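Trehalose-6-phosphate phosphatase (Candida albicans, PDB 5DXI) is a phosphatase of the haloacid dehalogenase (HAD) superfamily, modelled here as its phosphatase domain with a magnesium ion and beryllium trifluoride bound. Local coordinates at residues Ser57-Pro60 and Lys61-Ile64; Leu86-His90 and Gly91-Lys95; Ile194-Arg197 and Leu198-Pro202. All coordinates share one frame; numbering follows the deposited sequence.

Contact 1: residues Ser57-Pro60 and Lys61-Ile64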
loop_
_atom_site.group_PDB
_atom_site.type_symbol
_atom_site.label_atom_id
_atom_site.label_comp_id
_atom_site.label_asym_id
_atom_site.label_seq_id
_atom_site.Cartn_x
_atom_site.Cartn_y
_atom_site.Cartn_z
ATOM N N SER A 57 15.920 8.333 -3.610
ATOM C CA SER A 57 15.374 9.642 -3.260
ATOM C C SER A 57 16.343 10.775 -3.603
ATOM O O SER A 57 15.930 11.933 -3.716
ATOM C CB SER A 57 15.016 9.720 -1.770
ATOM O OG SER A 57 16.167 9.606 -0.946
ATOM N N SER A 58 17.615 10.445 -3.799
ATOM C CA SER A 58 18.626 11.473 -4.070
ATOM C C SER A 58 18.527 12.022 -5.480
ATOM O O SER A 58 18.926 13.160 -5.749
ATOM C CB SER A 58 20.022 10.909 -3.837
ATOM O OG SER A 58 20.205 10.605 -2.463
ATOM N N ASP A 59 17.966 11.209 -6.370
ATOM C CA ASP A 59 17.713 11.612 -7.745
ATOM C C ASP A 59 16.478 12.507 -7.773
ATOM O O ASP A 59 15.383 12.081 -7.406
ATOM C CB ASP A 59 17.533 10.372 -8.634
ATOM C CG ASP A 59 17.527 10.698 -10.121
ATOM O OD1 ASP A 59 17.191 11.839 -10.513
ATOM O OD2 ASP A 59 17.857 9.788 -10.908
ATOM N N PRO A 60 16.657 13.771 -8.174
ATOM C CA PRO A 60 15.525 14.703 -8.190
ATOM C C PRO A 60 14.445 14.304 -9.214
ATOM O O PRO A 60 13.344 14.860 -9.171
ATOM C CB PRO A 60 16.175 16.044 -8.551
ATOM C CG PRO A 60 17.428 15.673 -9.275
ATOM C CD PRO A 60 17.908 14.406 -8.626
ATOM N N LYS A 61 14.748 13.371 -10.117
ATOM C CA LYS A 61 13.717 12.838 -11.013
ATOM C C LYS A 61 12.725 11.949 -10.264
ATOM O O LYS A 61 11.606 11.715 -10.737
ATOM C CB LYS A 61 14.334 12.034 -12.165
ATOM C CG LYS A 61 15.161 12.836 -13.159
ATOM C CD LYS A 61 15.774 11.917 -14.215
ATOM C CE LYS A 61 16.587 12.702 -15.240
ATOM N NZ LYS A 61 17.479 11.828 -16.064
ATOM N N ASN A 62 13.128 11.475 -9.090
ATOM C CA ASN A 62 12.328 10.505 -8.347
ATOM C C ASN A 62 11.524 11.115 -7.199
ATOM O O ASN A 62 12.028 11.953 -6.453
ATOM C CB ASN A 62 13.227 9.406 -7.792
ATOM C CG ASN A 62 13.856 8.560 -8.883
ATOM O OD1 ASN A 62 13.403 8.561 -10.029
ATOM N ND2 ASN A 62 14.916 7.845 -8.532
ATOM N N GLN A 63 10.276 10.675 -7.065
ATOM C CA GLN A 63 9.459 10.950 -5.885
ATOM C C GLN A 63 9.011 9.616 -5.291
ATOM O O GLN A 63 8.432 8.776 -5.992
ATOM C CB GLN A 63 8.240 11.800 -6.230
ATOM C CG GLN A 63 8.546 13.211 -6.692
ATOM C CD GLN A 63 9.173 14.036 -5.592
ATOM O OE1 GLN A 63 8.511 14.383 -4.613
ATOM N NE2 GLN A 63 10.454 14.351 -5.743
ATOM N N ILE A 64 9.287 9.405 -4.013
ATOM C CA ILE A 64 8.966 8.125 -3.397
ATOM C C ILE A 64 7.954 8.265 -2.269
ATOM O O ILE A 64 8.116 9.101 -1.375
ATOM C CB ILE A 64 10.218 7.443 -2.844
ATOM C CG1 ILE A 64 11.274 7.283 -3.939
ATOM C CG2 ILE A 64 9.859 6.094 -2.225
ATOM C CD1 ILE A 64 12.634 6.874 -3.378
HETATM O O HOH W 1 13.347 12.542 -3.941
#
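D59 takes hold of the two residues that follow P60 with two different oxygens. Its carbonyl O accepts the backbone N-H of N62 at 2.9 Å (159° at the hydrogen), closing a type I beta turn from D59 to N62. Its side chain adds the second bond: OD1 meets the backbone N of K61 at 2.9 Å, the N-H arriving from above the carboxylate plane, 39° out of it. CG of D59 stands anti to the backbone N (chi1 -169°), which swings the carboxylate over the turn; OD2 forms a salt bridge with R23.

CB of K61 lies 3.3 Å from OD1 of D59, its extended chain slanting past the carboxylate, while ND2 of N62 sits 3.6 Å from CB of D59 and is itself hydrogen-bonded to OH of Y17 and to L56 O. CD1 of I64 reaches S57 N at 3.6 Å.

One water donates to both S57 O (2.7 Å) and N62 O, tying the last turn of the helix to the new strand. This is the tight alpha-to-beta return of a beta-alpha-beta unit, strand 23-27, helix 47-58 and strand 62-67, in the Rossmann-like HAD core.

Contact 2: residues Leu86-His90 and Gly91-Lys95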
loop_
_atom_site.group_PDB
_atom_site.type_symbol
_atom_site.label_atom_id
_atom_site.label_comp_id
_atom_site.label_asym_id
_atom_site.label_seq_id
_atom_site.Cartn_x
_atom_site.Cartn_y
_atom_site.Cartn_z
ATOM N N LEU A 86 4.765 9.959 3.092
ATOM C CA LEU A 86 4.151 8.983 3.989
ATOM C C LEU A 86 2.633 9.031 3.884
ATOM O O LEU A 86 2.039 10.105 3.807
ATOM C CB LEU A 86 4.570 9.242 5.442
ATOM C CG LEU A 86 6.067 9.198 5.715
ATOM C CD1 LEU A 86 6.350 9.567 7.167
ATOM C CD2 LEU A 86 6.621 7.825 5.388
ATOM N N SER A 87 2.008 7.864 3.872
ATOM C CA SER A 87 0.566 7.774 3.977
ATOM C C SER A 87 0.240 6.655 4.946
ATOM O O SER A 87 0.775 5.555 4.825
ATOM C CB SER A 87 -0.086 7.530 2.609
ATOM O OG SER A 87 -1.482 7.389 2.752
ATOM N N ALA A 88 -0.645 6.941 5.894
ATOM C CA ALA A 88 -0.897 6.059 7.016
ATOM C C ALA A 88 -2.352 5.611 7.064
ATOM O O ALA A 88 -3.233 6.289 6.525
ATOM C CB ALA A 88 -0.496 6.778 8.365
ATOM N N GLU A 89 -2.581 4.462 7.695
ATOM C CA GLU A 89 -3.907 3.892 7.971
ATOM C C GLU A 89 -4.778 3.713 6.723
ATOM O O GLU A 89 -5.960 4.066 6.722
ATOM C CB GLU A 89 -4.658 4.747 9.016
ATOM C CG GLU A 89 -3.846 4.981 10.284
ATOM C CD GLU A 89 -4.649 5.414 11.521
ATOM O OE1 GLU A 89 -5.876 5.206 11.589
ATOM O OE2 GLU A 89 -4.017 5.932 12.455
ATOM N N HIS A 90 -4.178 3.144 5.679
ATOM C CA HIS A 90 -4.875 2.769 4.460
ATOM C C HIS A 90 -5.567 3.982 3.837
ATOM O O HIS A 90 -6.719 3.890 3.456
ATOM C CB HIS A 90 -5.911 1.658 4.718
ATOM C CG HIS A 90 -5.351 0.441 5.395
ATOM N ND1 HIS A 90 -4.671 -0.547 4.714
ATOM C CD2 HIS A 90 -5.389 0.048 6.690
ATOM C CE1 HIS A 90 -4.309 -1.496 5.564
ATOM N NE2 HIS A 90 -4.733 -1.158 6.770
ATOM N N GLY A 91 -4.868 5.114 3.757
ATOM C CA GLY A 91 -5.399 6.285 3.071
ATOM C C GLY A 91 -5.995 7.385 3.944
ATOM O O GLY A 91 -6.508 8.377 3.424
ATOM N N CYS A 92 -5.924 7.233 5.265
ATOM C CA CYS A 92 -6.502 8.247 6.144
ATOM C C CYS A 92 -5.615 9.476 6.302
ATOM O O CYS A 92 -6.121 10.585 6.525
ATOM C CB CYS A 92 -6.812 7.649 7.518
ATOM S SG CYS A 92 -8.125 6.395 7.444
ATOM N N PHE A 93 -4.302 9.298 6.162
ATOM C CA PHE A 93 -3.356 10.397 6.401
ATOM C C PHE A 93 -2.315 10.487 5.303
ATOM O O PHE A 93 -1.932 9.469 4.747
ATOM C CB PHE A 93 -2.631 10.233 7.751
ATOM C CG PHE A 93 -3.548 10.207 8.940
ATOM C CD1 PHE A 93 -4.122 9.022 9.364
ATOM C CD2 PHE A 93 -3.837 11.371 9.631
ATOM C CE1 PHE A 93 -4.973 9.005 10.454
ATOM C CE2 PHE A 93 -4.686 11.360 10.722
ATOM C CZ PHE A 93 -5.249 10.181 11.140
ATOM N N MET A 94 -1.860 11.702 5.000
ATOM C CA MET A 94 -0.780 11.933 4.032
ATOM C C MET A 94 0.228 12.922 4.584
ATOM O O MET A 94 -0.154 13.879 5.253
ATOM C CB MET A 94 -1.311 12.497 2.711
ATOM C CG MET A 94 -2.000 11.537 1.824
ATOM S SD MET A 94 -2.506 12.344 0.283
ATOM C CE MET A 94 -0.979 12.419 -0.640
ATOM N N LYS A 95 1.506 12.733 4.275
ATOM C CA LYS A 95 2.475 13.763 4.618
ATOM C C LYS A 95 3.503 13.934 3.501
ATOM O O LYS A 95 4.300 13.031 3.218
ATOM C CB LYS A 95 3.168 13.463 5.960
ATOM C CG LYS A 95 4.036 14.650 6.431
ATOM C CD LYS A 95 4.693 14.436 7.787
ATOM C CE LYS A 95 5.868 13.488 7.682
ATOM N NZ LYS A 95 6.871 13.706 8.768
HETATM O O HOH W 2 -2.091 4.700 3.607
#
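Strands 86-88 and 93-95 run antiparallel at 167°, with L86-K95 and A88-F93 as hydrogen-bonded pairs, S87-M94 as the non-hydrogen-bonded pair between them, and a classic beta bulge that sets two residues, C92 and F93, opposite the single A88. L86 and K95 bond in both directions, the shorter being K95 N to L86 O at 2.7 Å. At the bulge, A88 O accepts from F93 N at 3.2 Å and, weakly, from C92 N and G91 N.

F93 O takes two donors. The hydroxyl OG of S87 donates to it at 2.9 Å, nearly in line with the carbonyl bond, whereas A88 N comes from above the carbonyl plane. The first torsion of S87 (177°) carries OG away from its own N and beside its carbonyl carbon, within bonding distance of the partner strand; a water donating to OG accepts from G91 N at 2.8 Å and so joins strand to loop.

On the face that carries L86, A88, F93 and K95, CB of A88 meets CB of F93 at 4.1 Å. E89 runs alongside the phenyl ring, its carboxylate turned 59° from the ring plane and CD 3.8 Å from CE1 of F93. Both carboxylate oxygens are held by backbone N-H groups of K137, V138 and A139. CD1 of L86 lies beside CE of K95, whose ammonium pairs with E76.

In the loop, a side chain at G91 would press on the carbonyl O of H90. The imidazole of H90 is held by outside partners: ND1 by T236, and NE2 through weak bonds to E183 and to O4 of a bound alpha-D-glucopyranose. This is a bulged beta hairpin near one end of the mixed HAD sheet, with strand 103-104 beyond it, its loop delivering H90 to the glycan pocket beside beryllium trifluoride.

Contact 3: residues Ile194-Arg197 and Leu198-Pro202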
loop_
_atom_site.group_PDB
_atom_site.type_symbol
_atom_site.label_atom_id
_atom_site.label_comp_id
_atom_site.label_asym_id
_atom_site.label_seq_id
_atom_site.Cartn_x
_atom_site.Cartn_y
_atom_site.Cartn_z
ATOM N N ILE A 194 -5.176 7.805 -2.501
ATOM C CA ILE A 194 -3.826 8.333 -2.323
ATOM C C ILE A 194 -3.079 8.300 -3.655
ATOM O O ILE A 194 -2.445 9.283 -4.053
ATOM C CB ILE A 194 -3.019 7.529 -1.251
ATOM C CG1 ILE A 194 -3.765 7.486 0.083
ATOM C CG2 ILE A 194 -1.628 8.119 -1.038
ATOM C CD1 ILE A 194 -3.975 8.858 0.713
ATOM N N VAL A 195 -3.150 7.158 -4.333
ATOM C CA VAL A 195 -2.445 6.989 -5.587
ATOM C C VAL A 195 -2.969 7.990 -6.636
ATOM O O VAL A 195 -2.185 8.615 -7.355
ATOM C CB VAL A 195 -2.578 5.547 -6.102
ATOM C CG1 VAL A 195 -2.123 5.470 -7.538
ATOM C CG2 VAL A 195 -1.748 4.611 -5.209
ATOM N N LYS A 196 -4.287 8.165 -6.687
ATOM C CA LYS A 196 -4.888 9.168 -7.581
ATOM C C LYS A 196 -4.367 10.579 -7.265
ATOM O O LYS A 196 -4.028 11.342 -8.174
ATOM C CB LYS A 196 -6.420 9.123 -7.487
ATOM C CG LYS A 196 -7.150 10.168 -8.325
ATOM C CD LYS A 196 -8.650 9.842 -8.438
ATOM C CE LYS A 196 -9.402 10.127 -7.140
ATOM N NZ LYS A 196 -10.826 9.654 -7.178
ATOM N N ARG A 197 -4.283 10.918 -5.981
ATOM C CA ARG A 197 -3.828 12.248 -5.588
ATOM C C ARG A 197 -2.358 12.489 -5.906
ATOM O O ARG A 197 -1.933 13.639 -6.059
ATOM C CB ARG A 197 -4.074 12.481 -4.099
ATOM C CG ARG A 197 -5.538 12.722 -3.769
ATOM C CD ARG A 197 -5.724 12.760 -2.268
ATOM N NE ARG A 197 -7.130 12.870 -1.890
ATOM C CZ ARG A 197 -7.594 13.831 -1.100
ATOM N NH1 ARG A 197 -6.759 14.741 -0.622
ATOM N NH2 ARG A 197 -8.878 13.881 -0.783
ATOM N N LEU A 198 -1.595 11.408 -6.020
ATOM C CA LEU A 198 -0.155 11.500 -6.256
ATOM C C LEU A 198 0.189 11.433 -7.727
ATOM O O LEU A 198 1.122 12.097 -8.186
ATOM C CB LEU A 198 0.582 10.393 -5.509
ATOM C CG LEU A 198 0.591 10.505 -3.986
ATOM C CD1 LEU A 198 1.255 9.275 -3.346
ATOM C CD2 LEU A 198 1.284 11.807 -3.521
ATOM N N VAL A 199 -0.559 10.614 -8.462
ATOM C CA VAL A 199 -0.316 10.417 -9.881
ATOM C C VAL A 199 -0.905 11.559 -10.711
ATOM O O VAL A 199 -0.226 12.142 -11.559
ATOM C CB VAL A 199 -0.903 9.082 -10.353
ATOM C CG1 VAL A 199 -0.986 9.020 -11.876
ATOM C CG2 VAL A 199 -0.094 7.923 -9.790
ATOM N N LEU A 200 -2.168 11.883 -10.464
ATOM C CA LEU A 200 -2.817 12.949 -11.222
ATOM C C LEU A 200 -2.521 14.269 -10.548
ATOM O O LEU A 200 -3.408 14.893 -9.966
ATOM C CB LEU A 200 -4.322 12.718 -11.319
ATOM C CG LEU A 200 -4.725 11.419 -12.017
ATOM C CD1 LEU A 200 -6.232 11.280 -11.993
ATOM C CD2 LEU A 200 -4.187 11.355 -13.450
ATOM N N HIS A 201 -1.267 14.690 -10.647
ATOM C CA HIS A 201 -0.745 15.798 -9.850
ATOM C C HIS A 201 0.598 16.210 -10.446
ATOM O O HIS A 201 1.353 15.358 -10.912
ATOM C CB HIS A 201 -0.588 15.369 -8.383
ATOM C CG HIS A 201 -0.475 16.507 -7.414
ATOM N ND1 HIS A 201 -1.552 17.291 -7.059
ATOM C CD2 HIS A 201 0.578 16.967 -6.695
ATOM C CE1 HIS A 201 -1.162 18.200 -6.183
ATOM N NE2 HIS A 201 0.126 18.022 -5.939
ATOM N N PRO A 202 0.910 17.516 -10.434
ATOM C CA PRO A 202 2.208 17.925 -10.973
ATOM C C PRO A 202 3.376 17.275 -10.229
ATOM O O PRO A 202 3.467 17.361 -9.003
ATOM C CB PRO A 202 2.216 19.443 -10.758
ATOM C CG PRO A 202 0.772 19.827 -10.646
ATOM C CD PRO A 202 0.104 18.661 -9.980
#
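I194 and L198 run alongside one another in a common direction, a helical turn apart, with CG2 of I194 3.9 Å from CD1 of L198. CG of L198 stands anti to its carbonyl carbon (chi1 -69°), which also lays it 3.3 Å from I194 O. V195 and V199 repeat the parallel pose: CG2 of V199 is 3.9 Å from CG1 of V195, and V199 N donates to V195 O at 2.8 Å. K196 and L200 instead slant across each other, touching where CG of K196 meets CD1 of L200, over a bond from L200 N to K196 O (3.0 Å); the lysine ammonium pairs with E193.

L200 leaves helical angles at the centre of an inverse gamma turn, and CB of H201 packs 3.2 Å from R197 O, which accepts a hydrogen bond from NE2 of Q207. CD of P202 lies over one face of the imidazole near its rim, 3.4 Å above the plane, and NE2 of H201 bonds to K206 O.

Helix 191-199 rests on the central sheet: I194 and L198 pack on I67 of strand 62-67, L198 also on W65; L198 and V199 reach L24 of strand 23-27, and V195 and V199 turn to helix 235-253.

All three contacts belong to the HAD core, at different depths. Contact 2 is the most buried, its centre about 10 Å from the centre of the chain, while contacts 1 and 3 are only partly buried, contact 1 lying farthest out at about 19 Å. Strand 62-67, which begins in contact 1, is neighbour to strand 85-88 of contact 2, and I194 and L198 of contact 3 pack on it. Contacts 2 and 3 touch directly: CG of M94 meets CD1 of I194 at 3.5 Å. Turn-closing polar bonds and a water dominate contact 1, sheet pairing contact 2, and aliphatic ridges contact 3; H90 alone among them reaches the bound ligands.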